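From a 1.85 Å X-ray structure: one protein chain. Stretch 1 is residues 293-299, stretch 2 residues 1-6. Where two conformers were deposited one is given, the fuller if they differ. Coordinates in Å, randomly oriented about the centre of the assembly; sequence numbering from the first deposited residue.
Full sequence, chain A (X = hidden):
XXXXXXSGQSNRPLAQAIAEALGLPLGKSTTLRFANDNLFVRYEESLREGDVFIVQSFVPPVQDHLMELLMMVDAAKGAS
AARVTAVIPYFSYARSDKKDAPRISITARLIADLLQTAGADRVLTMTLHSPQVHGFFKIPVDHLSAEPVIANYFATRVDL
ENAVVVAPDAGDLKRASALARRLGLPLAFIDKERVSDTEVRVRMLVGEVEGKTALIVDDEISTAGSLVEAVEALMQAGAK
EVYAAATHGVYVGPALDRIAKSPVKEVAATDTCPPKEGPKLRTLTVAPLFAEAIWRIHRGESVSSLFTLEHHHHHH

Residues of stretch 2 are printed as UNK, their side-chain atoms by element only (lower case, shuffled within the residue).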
# COMPACT_ATOMS: atom_id res chain seq x y z
N ALA A 293 -7.14 20.66 -22.40
CA ALA A 293 -6.43 19.54 -21.74
C ALA A 293 -7.45 18.60 -21.09
O ALA A 293 -7.39 17.36 -21.28
CB ALA A 293 -5.42 20.11 -20.76
N ILE A 294 -8.41 19.15 -20.35
CA ILE A 294 -9.43 18.33 -19.65
C ILE A 294 -10.20 17.55 -20.72
O ILE A 294 -10.38 16.32 -20.54
CB ILE A 294 -10.30 19.17 -18.71
CG1 ILE A 294 -9.49 19.64 -17.50
CG2 ILE A 294 -11.55 18.42 -18.28
CD1 ILE A 294 -10.15 20.76 -16.71
N TRP A 295 -10.63 18.22 -21.80
CA TRP A 295 -11.38 17.55 -22.90
C TRP A 295 -10.56 16.34 -23.39
O TRP A 295 -11.10 15.22 -23.51
CB TRP A 295 -11.71 18.55 -24.02
CG TRP A 295 -12.48 17.90 -25.12
CD1 TRP A 295 -12.07 17.70 -26.41
CD2 TRP A 295 -13.79 17.34 -25.02
NE1 TRP A 295 -13.06 17.07 -27.12
CE2 TRP A 295 -14.11 16.80 -26.28
CE3 TRP A 295 -14.72 17.20 -23.96
CZ2 TRP A 295 -15.32 16.14 -26.52
CZ3 TRP A 295 -15.91 16.53 -24.20
CH2 TRP A 295 -16.20 16.02 -25.46
N ARG A 296 -9.26 16.53 -23.57
CA ARG A 296 -8.38 15.49 -24.15
C ARG A 296 -8.10 14.40 -23.11
O ARG A 296 -8.12 13.23 -23.49
CB ARG A 296 -7.11 16.15 -24.64
CG ARG A 296 -7.39 17.00 -25.85
CD ARG A 296 -6.15 17.46 -26.51
NE ARG A 296 -6.52 18.41 -27.56
CZ ARG A 296 -5.76 18.70 -28.58
NH1 ARG A 296 -4.58 18.11 -28.71
NH2 ARG A 296 -6.16 19.57 -29.48
N ILE A 297 -7.93 14.75 -21.85
CA ILE A 297 -7.79 13.71 -20.78
C ILE A 297 -9.03 12.81 -20.80
O ILE A 297 -8.89 11.61 -20.76
CB ILE A 297 -7.58 14.37 -19.41
CG1 ILE A 297 -6.22 15.06 -19.33
CG2 ILE A 297 -7.73 13.36 -18.29
CD1 ILE A 297 -6.10 16.15 -18.29
N HIS A 298 -10.22 13.42 -20.75
CA HIS A 298 -11.55 12.77 -20.78
C HIS A 298 -11.72 11.85 -22.01
O HIS A 298 -12.25 10.74 -21.84
CB HIS A 298 -12.69 13.80 -20.75
CG HIS A 298 -14.03 13.16 -20.65
ND1 HIS A 298 -15.03 13.31 -21.65
CD2 HIS A 298 -14.52 12.30 -19.75
CE1 HIS A 298 -16.08 12.60 -21.29
NE2 HIS A 298 -15.80 11.98 -20.13
N ARG A 299 -11.29 12.29 -23.19
CA ARG A 299 -11.55 11.54 -24.45
C ARG A 299 -10.36 10.66 -24.81
O ARG A 299 -10.50 9.91 -25.77
CB ARG A 299 -11.85 12.53 -25.56
CG ARG A 299 -13.04 13.44 -25.31
CD ARG A 299 -14.40 12.76 -25.37
NE ARG A 299 -14.53 11.82 -26.48
CZ ARG A 299 -15.24 10.69 -26.45
NH1 ARG A 299 -15.91 10.33 -25.36
NH2 ARG A 299 -15.26 9.91 -27.51
N UNK A 1 -19.38 7.56 -18.89
CA UNK A 1 -18.72 8.36 -17.82
C UNK A 1 -18.87 9.83 -18.17
O UNK A 1 -18.13 10.34 -19.00
c UNK A 1 -17.16 6.52 -17.06
n UNK A 1 -15.93 4.66 -16.12
c UNK A 1 -17.26 7.93 -17.64
c UNK A 1 -14.92 3.85 -15.82
n UNK A 1 -13.67 4.17 -16.11
n UNK A 1 -15.17 2.69 -15.23
c UNK A 1 -15.78 5.97 -16.75
N UNK A 2 -19.85 10.54 -17.58
CA UNK A 2 -19.99 11.97 -17.79
C UNK A 2 -18.74 12.75 -17.32
O UNK A 2 -18.17 12.43 -16.31
c UNK A 2 -21.33 11.24 -15.94
c UNK A 2 -21.22 12.34 -16.97
c UNK A 2 -20.91 10.01 -16.70
N UNK A 3 -18.42 13.81 -18.05
CA UNK A 3 -17.37 14.76 -17.65
C UNK A 3 -17.98 15.77 -16.67
O UNK A 3 -18.93 16.46 -17.02
c UNK A 3 -15.87 16.54 -18.80
c UNK A 3 -16.87 15.40 -18.95
c UNK A 3 -14.68 16.13 -17.94
c UNK A 3 -15.39 16.99 -20.17
N UNK A 4 -17.42 15.91 -15.48
CA UNK A 4 -17.97 16.75 -14.41
C UNK A 4 -16.86 17.63 -13.84
O UNK A 4 -15.76 17.12 -13.50
c UNK A 4 -20.21 14.14 -12.56
c UNK A 4 -19.71 14.93 -13.76
c UNK A 4 -20.88 15.74 -14.33
c UNK A 4 -18.55 15.85 -13.34
N UNK A 5 -17.12 18.92 -13.72
CA UNK A 5 -16.08 19.85 -13.23
C UNK A 5 -16.62 20.56 -12.00
O UNK A 5 -17.83 20.91 -12.00
c UNK A 5 -16.67 21.37 -15.21
c UNK A 5 -14.58 21.80 -13.87
c UNK A 5 -13.61 22.25 -14.94
c UNK A 5 -15.56 20.76 -14.37
N UNK A 6 -15.79 20.63 -10.96
CA UNK A 6 -16.09 21.32 -9.69
C UNK A 6 -14.93 22.24 -9.32
O UNK A 6 -13.84 22.10 -9.87
c UNK A 6 -18.71 19.50 -8.51
c UNK A 6 -19.38 17.44 -9.52
c UNK A 6 -18.08 17.22 -9.91
c UNK A 6 -17.09 18.14 -9.58
c UNK A 6 -19.68 18.56 -8.80
c UNK A 6 -17.40 19.30 -8.91
c UNK A 6 -16.33 20.31 -8.57

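Position 1 has seven side-chain atoms, four carbons and three nitrogens. Three carbons run out in a line to a nitrogen, and that nitrogen leads to a carbon carrying two more nitrogens. This is a guanidinium group on a long arm. The side chain makes no close contact with stretch 1, and its end leads away from the helix. The backbone does the work here, since the carbonyl O lies 3.1 Å from NE2 of His 298. The residue is Arg 1.

Position 2 has three side-chain carbons. They close a five-membered ring onto the backbone N, which settles the identity without any help from its surroundings. CB points away from the helix, and the ring makes no contact with it. The nearest approach is through the backbone, with C at 4.1 Å from NE2 of His 298. The residue is Pro 2.

Position 3 has four side-chain carbons, forked at the second. The first carbon, CB, lies over one face of the His 298 ring, 3.7 Å from CE1. The two ends of the fork reach the helix at different residues. One comes within 3.9 Å of CG2 of Ile 294, the other within 3.9 Å of CE3 of Trp 295. An unbranched CB and a fork one carbon further out make this Leu 3. Its rotamer is t at chi1 and p at chi2.

Position 4 also has four carbons forked at the second. Its side chain touches nothing on stretch 1. Four carbons, forked at the second, make this Leu 4.

Position 5 has four carbons again, but the fork is at the first, and one arm is two carbons long. CB points toward the helix, and the end of the longer arm lies 4.2 Å from CD1 of Ile 294. A fork at the first carbon with one arm two carbons long makes this Ile 5. Two conformers were deposited and one is given.

Position 6 has seven carbons, one leading to a ring of six. There is no oxygen on the ring. The side chain is out of reach of stretch 1. The residue is Phe 6.

The contact is small, burying 274 Å² over both sides. Leu 3 and Ile 5 both point toward the helix, as expected for alternate residues of a strand, while Leu 4 between them is out of reach. Leu 3 gives up the most area. It meets Ile 294 and the edge of the Trp 295 ring, and Ile 5 extends the apolar patch along Ile 294. His 298 combines two kinds of contact. Its NE2 donates a hydrogen bond to O of Arg 1 at an angle of 163°, close to straight. The same ring receives CB of Leu 3 over its face, 3.7 Å from CB to the centroid and nearly along the normal. ND1 of His 298 is buried by the contact and has no partner in the model.

Stretch 2 1-6: RPLLIF
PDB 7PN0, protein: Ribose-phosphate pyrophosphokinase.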